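General Secretion Pathway Protein (Vibrio vulnificus, PDB 4G54) probably binds peptidoglycan, as a periplasmic part of the EpsAB fusion protein that serves the type II secretion system. Local coordinates at residues R181-T186 with L196-H201; L153-K156 with E161-K164; Q222-R225 with F229-L232; V93-D98 with V103-E108. One frame throughout, in Å; residues are numbered along the deposited sequence.

Interaction 1 (R181-T186 with L196-H201); sequences RWQAMT and LARLQH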
# COMPACT_ATOMS: atom_id res chain seq x y z
N ARG A 181 -16.82 12.90 -4.95
CA ARG A 181 -16.68 14.07 -5.85
C ARG A 181 -15.20 14.48 -6.00
O ARG A 181 -14.70 14.67 -7.15
CB ARG A 181 -17.46 15.24 -5.25
CG ARG A 181 -17.18 16.53 -6.04
CD ARG A 181 -18.41 17.31 -6.03
NE ARG A 181 -18.31 18.08 -7.25
CZ ARG A 181 -19.26 18.80 -7.77
NH1 ARG A 181 -20.44 18.83 -7.16
NH2 ARG A 181 -19.03 19.47 -8.92
N TRP A 182 -14.47 14.45 -4.88
CA TRP A 182 -13.03 14.72 -4.97
C TRP A 182 -12.29 13.77 -5.88
O TRP A 182 -11.46 14.21 -6.75
CB TRP A 182 -12.47 14.65 -3.57
CG TRP A 182 -10.97 14.76 -3.47
CD1 TRP A 182 -10.14 15.56 -4.21
CD2 TRP A 182 -10.15 14.04 -2.56
NE1 TRP A 182 -8.80 15.41 -3.75
CE2 TRP A 182 -8.81 14.51 -2.72
CE3 TRP A 182 -10.42 13.15 -1.53
CZ2 TRP A 182 -7.72 13.98 -1.97
CZ3 TRP A 182 -9.38 12.66 -0.79
CH2 TRP A 182 -8.03 13.09 -1.00
N GLN A 183 -12.68 12.48 -5.80
CA GLN A 183 -12.01 11.42 -6.61
C GLN A 183 -12.64 11.21 -8.02
O GLN A 183 -12.32 10.21 -8.68
CB GLN A 183 -12.06 10.15 -5.74
CG GLN A 183 -11.10 10.29 -4.52
CD GLN A 183 -9.67 10.50 -4.93
OE1 GLN A 183 -9.05 11.52 -4.44
NE2 GLN A 183 -9.11 9.74 -5.83
N ALA A 184 -13.55 12.10 -8.41
CA ALA A 184 -14.16 12.06 -9.78
C ALA A 184 -14.87 10.76 -10.02
O ALA A 184 -14.73 10.12 -11.10
CB ALA A 184 -13.01 12.28 -10.83
N MET A 185 -15.68 10.32 -9.05
CA MET A 185 -16.43 9.09 -9.14
C MET A 185 -17.92 9.47 -8.92
O MET A 185 -18.22 10.49 -8.28
CB MET A 185 -15.97 8.11 -7.99
CG MET A 185 -14.44 7.78 -8.13
SD MET A 185 -13.92 6.47 -6.96
CE MET A 185 -15.21 6.48 -6.34
N THR A 186 -18.88 8.60 -9.27
CA THR A 186 -20.26 8.90 -9.12
C THR A 186 -20.59 9.22 -7.63
O THR A 186 -20.17 8.39 -6.78
CB THR A 186 -21.07 7.74 -9.60
OG1 THR A 186 -20.84 7.67 -11.04
CG2 THR A 186 -22.63 7.92 -9.34
N LEU A 196 -14.71 2.15 -2.22
CA LEU A 196 -13.83 1.53 -1.15
C LEU A 196 -12.46 1.10 -1.73
O LEU A 196 -11.46 1.20 -0.97
CB LEU A 196 -14.54 0.33 -0.55
CG LEU A 196 -15.75 0.71 0.37
CD1 LEU A 196 -16.46 -0.61 0.86
CD2 LEU A 196 -15.29 1.53 1.61
N ALA A 197 -12.37 0.73 -3.02
CA ALA A 197 -11.07 0.36 -3.55
C ALA A 197 -10.18 1.61 -3.62
O ALA A 197 -9.01 1.48 -3.22
CB ALA A 197 -11.17 -0.29 -4.94
N ARG A 198 -10.73 2.72 -4.10
CA ARG A 198 -9.91 3.92 -4.12
C ARG A 198 -9.53 4.39 -2.74
O ARG A 198 -8.37 4.72 -2.53
CB ARG A 198 -10.72 4.98 -4.82
CG ARG A 198 -10.00 6.39 -5.03
CD ARG A 198 -8.79 6.26 -6.02
NE ARG A 198 -9.35 5.97 -7.36
CZ ARG A 198 -9.98 6.83 -8.18
NH1 ARG A 198 -10.56 6.42 -9.33
NH2 ARG A 198 -10.12 8.12 -7.89
N LEU A 199 -10.50 4.39 -1.79
CA LEU A 199 -10.22 4.89 -0.45
C LEU A 199 -9.08 4.09 0.20
O LEU A 199 -8.12 4.67 0.76
CB LEU A 199 -11.50 4.73 0.41
CG LEU A 199 -11.30 5.18 1.84
CD1 LEU A 199 -10.99 6.71 1.94
CD2 LEU A 199 -12.64 4.91 2.53
N GLN A 200 -9.16 2.74 0.06
CA GLN A 200 -8.19 1.95 0.82
C GLN A 200 -6.86 1.82 0.09
O GLN A 200 -5.80 1.58 0.73
CB GLN A 200 -8.80 0.55 1.06
CG GLN A 200 -9.86 0.73 2.18
CD GLN A 200 -10.68 -0.58 2.24
OE1 GLN A 200 -10.49 -1.37 3.15
NE2 GLN A 200 -11.53 -0.84 1.23
N HIS A 201 -6.81 2.03 -1.24
CA HIS A 201 -5.49 2.09 -1.86
C HIS A 201 -4.81 3.42 -1.50
O HIS A 201 -3.58 3.46 -1.41
CB HIS A 201 -5.68 1.89 -3.38
CG HIS A 201 -4.36 1.86 -4.11
ND1 HIS A 201 -3.59 0.74 -4.30
CD2 HIS A 201 -3.69 2.90 -4.67
CE1 HIS A 201 -2.48 1.08 -4.96
NE2 HIS A 201 -2.50 2.39 -5.16
O HOH W 1 -11.67 8.75 -10.91

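Interaction 2 (L153-K156 with E161-K164); sequences LLAK and EPLK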
# COMPACT_ATOMS: atom_id res chain seq x y z
N LEU A 153 -11.17 5.85 7.91
CA LEU A 153 -10.39 5.98 6.65
C LEU A 153 -10.82 7.25 5.91
O LEU A 153 -10.01 7.96 5.33
CB LEU A 153 -10.72 4.73 5.76
CG LEU A 153 -10.06 3.48 6.25
CD1 LEU A 153 -10.61 2.27 5.42
CD2 LEU A 153 -8.55 3.56 6.10
N LEU A 154 -12.13 7.55 5.97
CA LEU A 154 -12.58 8.78 5.22
C LEU A 154 -11.99 10.00 5.87
O LEU A 154 -11.56 10.92 5.14
CB LEU A 154 -14.11 8.97 5.27
CG LEU A 154 -14.81 8.09 4.33
CD1 LEU A 154 -16.35 8.11 4.69
CD2 LEU A 154 -14.61 8.70 2.85
N ALA A 155 -11.92 10.07 7.20
CA ALA A 155 -11.30 11.23 7.87
C ALA A 155 -9.82 11.33 7.51
O ALA A 155 -9.29 12.42 7.27
CB ALA A 155 -11.51 11.12 9.40
N LYS A 156 -9.18 10.17 7.35
CA LYS A 156 -7.77 10.23 6.99
C LYS A 156 -7.60 10.76 5.53
O LYS A 156 -6.64 11.55 5.24
CB LYS A 156 -7.14 8.81 7.11
CG LYS A 156 -5.64 8.77 6.87
CD LYS A 156 -4.82 8.92 8.19
CE LYS A 156 -4.43 7.55 8.81
NZ LYS A 156 -3.03 7.02 8.57
N GLU A 161 -12.00 15.43 10.49
CA GLU A 161 -12.31 14.65 11.73
C GLU A 161 -13.32 13.57 11.47
O GLU A 161 -14.27 13.76 10.71
CB GLU A 161 -12.86 15.64 12.80
CG GLU A 161 -11.81 16.71 13.18
CD GLU A 161 -10.64 16.05 13.88
OE1 GLU A 161 -10.89 15.15 14.71
OE2 GLU A 161 -9.45 16.36 13.59
N PRO A 162 -13.14 12.40 12.12
CA PRO A 162 -14.18 11.37 12.02
C PRO A 162 -15.42 11.68 12.81
O PRO A 162 -15.36 12.59 13.72
CB PRO A 162 -13.50 10.12 12.60
CG PRO A 162 -12.42 10.63 13.49
CD PRO A 162 -11.94 11.98 12.89
N LEU A 163 -16.54 11.05 12.43
CA LEU A 163 -17.76 11.22 13.18
C LEU A 163 -17.75 10.42 14.48
O LEU A 163 -18.60 10.77 15.38
CB LEU A 163 -18.99 10.73 12.36
CG LEU A 163 -19.10 11.49 11.02
CD1 LEU A 163 -20.33 10.93 10.37
CD2 LEU A 163 -19.30 13.02 11.22
N LYS A 164 -16.88 9.39 14.61
CA LYS A 164 -16.98 8.40 15.75
C LYS A 164 -18.35 7.74 15.72
O LYS A 164 -19.06 7.67 16.73
CB LYS A 164 -16.66 9.00 17.13
CG LYS A 164 -15.23 9.60 17.05
CD LYS A 164 -14.78 10.10 18.46
CE LYS A 164 -13.69 11.18 18.33
NZ LYS A 164 -13.20 11.67 19.72

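Interaction 3 (Q222-R225 with F229-L232); sequences QVMR and FPSL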
# COMPACT_ATOMS: atom_id res chain seq x y z
N GLN A 222 19.90 7.47 12.82
CA GLN A 222 18.62 6.79 12.85
C GLN A 222 18.50 5.90 14.07
O GLN A 222 19.45 5.21 14.43
CB GLN A 222 18.56 5.98 11.58
CG GLN A 222 18.40 6.84 10.36
CD GLN A 222 16.94 6.93 9.98
OE1 GLN A 222 16.46 6.15 9.14
NE2 GLN A 222 16.21 7.83 10.63
N VAL A 223 17.38 6.00 14.78
CA VAL A 223 17.06 5.12 15.91
C VAL A 223 17.02 3.61 15.52
O VAL A 223 17.59 2.75 16.24
CB VAL A 223 15.70 5.54 16.56
CG1 VAL A 223 15.13 4.43 17.35
CG2 VAL A 223 15.85 6.81 17.41
N MET A 224 16.41 3.30 14.41
CA MET A 224 16.37 1.92 13.88
C MET A 224 16.97 2.03 12.49
O MET A 224 16.31 2.52 11.60
CB MET A 224 14.87 1.46 13.89
CG MET A 224 14.45 0.10 13.31
SD MET A 224 15.33 -1.25 14.09
CE MET A 224 14.77 -1.18 15.82
N ARG A 225 18.21 1.59 12.27
CA ARG A 225 18.79 1.72 10.95
C ARG A 225 18.47 0.53 10.01
O ARG A 225 18.71 -0.64 10.36
CB ARG A 225 20.32 1.93 11.05
CG ARG A 225 20.95 2.49 9.75
CD ARG A 225 22.35 3.11 10.05
NE ARG A 225 22.25 4.07 11.15
CZ ARG A 225 23.23 4.39 12.00
NH1 ARG A 225 24.44 3.82 11.91
NH2 ARG A 225 23.00 5.28 12.96
N PHE A 229 14.78 -4.04 11.48
CA PHE A 229 13.38 -3.76 11.84
C PHE A 229 13.17 -4.11 13.30
O PHE A 229 13.84 -4.99 13.90
CB PHE A 229 12.35 -4.55 10.94
CG PHE A 229 12.24 -4.01 9.56
CD1 PHE A 229 11.41 -2.91 9.31
CD2 PHE A 229 13.03 -4.50 8.57
CE1 PHE A 229 11.36 -2.33 8.05
CE2 PHE A 229 12.94 -3.96 7.26
CZ PHE A 229 12.14 -2.83 7.02
N PRO A 230 12.18 -3.42 13.92
CA PRO A 230 11.78 -3.78 15.23
C PRO A 230 10.95 -5.06 15.10
O PRO A 230 10.73 -5.58 13.99
CB PRO A 230 10.94 -2.56 15.68
CG PRO A 230 10.28 -2.06 14.33
CD PRO A 230 11.25 -2.48 13.22
N SER A 231 10.56 -5.60 16.23
CA SER A 231 9.76 -6.80 16.31
C SER A 231 8.49 -6.66 15.42
O SER A 231 7.80 -5.65 15.45
CB SER A 231 9.35 -7.01 17.76
OG SER A 231 10.18 -6.23 18.67
N LEU A 232 8.27 -7.66 14.59
CA LEU A 232 7.13 -7.65 13.65
C LEU A 232 5.92 -8.32 14.23
O LEU A 232 6.06 -9.18 15.12
CB LEU A 232 7.57 -8.38 12.39
CG LEU A 232 8.39 -7.86 11.23
CD1 LEU A 232 8.54 -6.34 11.12
CD2 LEU A 232 9.64 -8.71 10.96

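Interaction 4 (V93-D98 with V103-E108); sequences VLLEVD and VLLTGE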
# COMPACT_ATOMS: atom_id res chain seq x y z
N VAL A 93 12.47 -2.81 -3.11
CA VAL A 93 11.40 -2.00 -2.56
C VAL A 93 11.60 -0.56 -2.88
O VAL A 93 12.67 0.01 -2.63
CB VAL A 93 11.23 -2.22 -1.03
CG1 VAL A 93 10.27 -1.18 -0.43
CG2 VAL A 93 10.72 -3.67 -0.79
N LEU A 94 10.55 0.07 -3.44
CA LEU A 94 10.56 1.55 -3.61
C LEU A 94 9.93 2.11 -2.36
O LEU A 94 8.75 1.88 -2.06
CB LEU A 94 9.71 1.94 -4.86
CG LEU A 94 9.49 3.45 -5.04
CD1 LEU A 94 10.75 4.10 -5.44
CD2 LEU A 94 8.44 3.66 -6.16
N LEU A 95 10.71 2.92 -1.62
CA LEU A 95 10.22 3.53 -0.40
C LEU A 95 9.68 4.88 -0.69
O LEU A 95 8.62 5.23 -0.10
CB LEU A 95 11.39 3.61 0.68
CG LEU A 95 11.09 4.33 1.98
CD1 LEU A 95 10.09 3.53 2.81
CD2 LEU A 95 12.45 4.46 2.75
N GLU A 96 10.42 5.72 -1.43
CA GLU A 96 9.85 7.03 -1.80
C GLU A 96 10.36 7.45 -3.16
O GLU A 96 11.30 6.91 -3.65
CB GLU A 96 10.11 8.08 -0.78
CG GLU A 96 11.54 8.27 -0.46
CD GLU A 96 11.68 9.27 0.75
OE1 GLU A 96 12.23 8.94 1.79
OE2 GLU A 96 11.16 10.42 0.59
N VAL A 97 9.70 8.44 -3.71
CA VAL A 97 9.95 8.81 -5.10
C VAL A 97 9.66 10.27 -5.29
O VAL A 97 8.68 10.80 -4.71
CB VAL A 97 9.09 7.97 -6.09
CG1 VAL A 97 7.53 8.00 -5.75
CG2 VAL A 97 9.33 8.46 -7.55
N ASP A 98 10.51 10.94 -6.07
CA ASP A 98 10.23 12.34 -6.49
C ASP A 98 10.71 12.47 -7.95
O ASP A 98 11.18 11.47 -8.49
CB ASP A 98 10.79 13.38 -5.50
CG ASP A 98 12.31 13.50 -5.53
OD1 ASP A 98 12.94 13.23 -6.58
OD2 ASP A 98 12.89 13.98 -4.51
N VAL A 103 14.17 6.31 -3.67
CA VAL A 103 14.86 5.63 -2.55
C VAL A 103 14.45 4.19 -2.55
O VAL A 103 13.27 3.84 -2.55
CB VAL A 103 14.55 6.29 -1.17
CG1 VAL A 103 15.21 5.49 -0.02
CG2 VAL A 103 15.05 7.72 -1.27
N LEU A 104 15.45 3.31 -2.65
CA LEU A 104 15.25 1.85 -2.82
C LEU A 104 15.76 1.10 -1.59
O LEU A 104 16.80 1.46 -1.01
CB LEU A 104 15.99 1.39 -4.06
CG LEU A 104 15.58 2.11 -5.36
CD1 LEU A 104 16.40 1.46 -6.48
CD2 LEU A 104 14.07 1.97 -5.56
N LEU A 105 15.06 0.04 -1.22
CA LEU A 105 15.48 -0.90 -0.13
C LEU A 105 15.70 -2.28 -0.71
O LEU A 105 14.80 -2.85 -1.32
CB LEU A 105 14.43 -0.92 0.99
CG LEU A 105 14.00 0.43 1.53
CD1 LEU A 105 12.85 0.25 2.58
CD2 LEU A 105 15.15 1.11 2.26
N THR A 106 16.90 -2.85 -0.50
CA THR A 106 17.31 -4.07 -1.20
C THR A 106 17.22 -5.29 -0.30
O THR A 106 17.49 -6.41 -0.74
CB THR A 106 18.77 -3.99 -1.71
OG1 THR A 106 19.64 -4.05 -0.52
CG2 THR A 106 19.08 -2.73 -2.48
N GLY A 107 16.82 -5.14 0.96
CA GLY A 107 16.93 -6.23 1.94
C GLY A 107 18.25 -6.14 2.77
O GLY A 107 18.37 -6.71 3.85
N GLU A 108 19.18 -5.36 2.24
CA GLU A 108 20.47 -5.10 2.93
C GLU A 108 20.88 -3.66 2.98
O GLU A 108 21.58 -3.27 3.92
CB GLU A 108 21.56 -5.95 2.30
CG GLU A 108 21.39 -7.40 2.88
CD GLU A 108 21.38 -7.55 4.45
OE1 GLU A 108 20.46 -8.26 5.00
OE2 GLU A 108 22.29 -6.99 5.13

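Interaction 1 (R181-T186 with L196-H201)
Arg198 reaches from helix 193-202 to the C-terminal end of helix 170-182, where Gln183 and Met185 receive it. Polar contacts centre on the backbone carbonyl of Gln183. Arg198 NH2 donates to Gln183 O over 3.1 Å, lying in the carbonyl plane on a lone pair, although the N-H...O angle of 143° leaves the bond bent. Water 1 spans the other route: it donates to Gln183 O at 2.7 Å and accepts from Arg198 NH1 at 3.0 Å. One oxygen is thus gripped both directly and through a bridge, which should limit rotation of the guanidinium group.

Van der Waals contacts flank this grip. Met185 SD lies over one face of the guanidinium, offset toward its rim and 4.1 Å from Arg198 CZ, while the side chain of Gln183 lies at the edge, its CB 3.5 Å from Arg198 NH2. Bends about CB-CG and CG-CD of Arg198 (chi2 67°, chi3 68°) curl the chain round to these partners, and its side chain also touches Phe179. Ala184, with positive phi, is the C-prime residue of a Schellman motif, a characteristic helix C-terminal stop, here braced by a neighbouring helix.

Interaction 2 (L153-K156 with E161-K164)
Extended backbone torsions at Glu161 (psi 142°) and Pro162 (psi 158°) lead the chain past Ala155, which sits on helix 145-158 with its methyl directed at this loop. The two backbones come close, with Ala155 CA 5.1 Å from Pro162 CA. Ala155 CB sits squarely above the trans peptide bond that joins Glu161 to Pro162: it is 3.4 Å from Pro162 N and 3.7 Å from Glu161 C, so the methyl rests on the flat face of the bond and not at its edge. The pyrrolidine ring begins at the same place, with Pro162 CD 3.6 Å from Ala155 CB and Pro162 CB 3.9 Å from the same methyl. The methyl thus lies over one face of the pyrrolidine ring, nearest its nitrogen. No hydrogen bond crosses between 153-156 and 161-164; the join is made by van der Waals contact of a small side chain with a rigid one.

Polar tethering comes one turn earlier on the same helix, where Asp151 OD1 accepts from Leu163 N and OD2 takes a weak bond from Lys164 N, while Pro162 leans on Asp151 and Gln152.

Within the bundle of the putative peptidoglycan-binding domain, Ala155 also touches Arg175 and Leu154 packs on Val176 and Phe179, all of helix 170-182, and Leu153 packs on Leu199 and Gln200 of helix 193-202, while loop 161-164 lies against helix 145-158 on its way to helix 170-182.

Interaction 3 (Q222-R225 with F229-L232)
Met224 folds its thioether over the peptide bond between Phe229 and Pro230, closing an irregular surface turn in the long loop that runs from helix 193-202 to strand 233-234. Neither 222-225 nor 229-232 is regular helix or strand, and the nearest CA atoms, Met224 and Phe229, are 6.7 Å apart, so a side chain has to span the gap. The first torsion sends Met224 CG away from its own backbone N (chi1 175°); bends at the next two bonds (chi2 57°, chi3 64°) then curl the sulfur and methyl back over segment 229-232. SD stands almost directly above Phe229 C, at 3.7 Å, and CE lies over the same face of the peptide plane. The Met224 side chain crosses that of Pro230 at a slant, with CG meeting the ring at Pro230 CD, 4.1 Å away.

Phe229 offers Met224 its backbone, while its CB points away from 222-225 and its side chain reaches Glu36, Lys39 and Leu40 of helix 30-40. The turn is thereby placed against that helix. At the outer end of the thioether, the Met224 CE methyl reaches Pro230 CA at 4.0 Å and Pro230 CB at 4.1 Å.

Interaction 4 (V93-D98 with V103-E108)
Strands 93-97 and 103-105 run antiparallel, at 146° between their directions, with Val93 and Leu105 as a hydrogen-bonded pair, Leu94 and Leu104 as a non-hydrogen-bonded pair, and a classic beta bulge in which Leu95 and Glu96 both face Val103. Val93 N donates to Leu105 O at 2.9 Å and Leu105 N returns to Val93 O at 2.8 Å. At the bulge, Leu95 N gives to Val103 O and Val103 N to Glu96 O, each at 2.9 Å between the atoms named; the helix-like psi of Leu95 (-47°) accommodates the extra residue.

On one face, Val93 CB abuts Leu105 CB at 4.0 Å, and Leu95 and Glu96 lie alongside Val103, pointing the same way. Leu95 CD2 meets Val103 CG1 at 4.0 Å. Glu96 CG sits between its own backbone N and carbonyl carbon (chi1 55°), which lays it against Val103 CG2 at 3.6 Å. Helix 30-40 covers this side through Leu37 and Leu40. On the other face Leu94 CD1 crosses to Leu104 CD2 at 3.9 Å, with Leu72 and Phe113 close by.

The side-chain contacts across the hairpin are made by carbon atoms on both faces, with even Glu96 offering its CG, and Leu95 N and Glu96 O at the bulge both find partners on Val103. Charge enters toward the turn, where Glu96 OE2 forms a salt bridge with Arg101 at the start of the second strand, so one side chain both packs on Val103 and carries an ion pair.

Along the chain the four contacts come in series; none nests within or crosses another. Interaction 4 comes first, closing the hairpin 88-97/101-105 inside the antiparallel sheet of the peptidase C39-like domain. Interaction 2 follows, folding the loop after helix 145-158 back on that helix, and interaction 1 then joins the end of helix 170-182 to helix 193-202. These two touch through helices 145-158 and 193-202, uniting the three helices. Interaction 3 closes a short turn in the returning loop, its centre about 33 Å from that of interaction 1 but only 16 Å from that of interaction 4, bringing the late chain back beside the first domain.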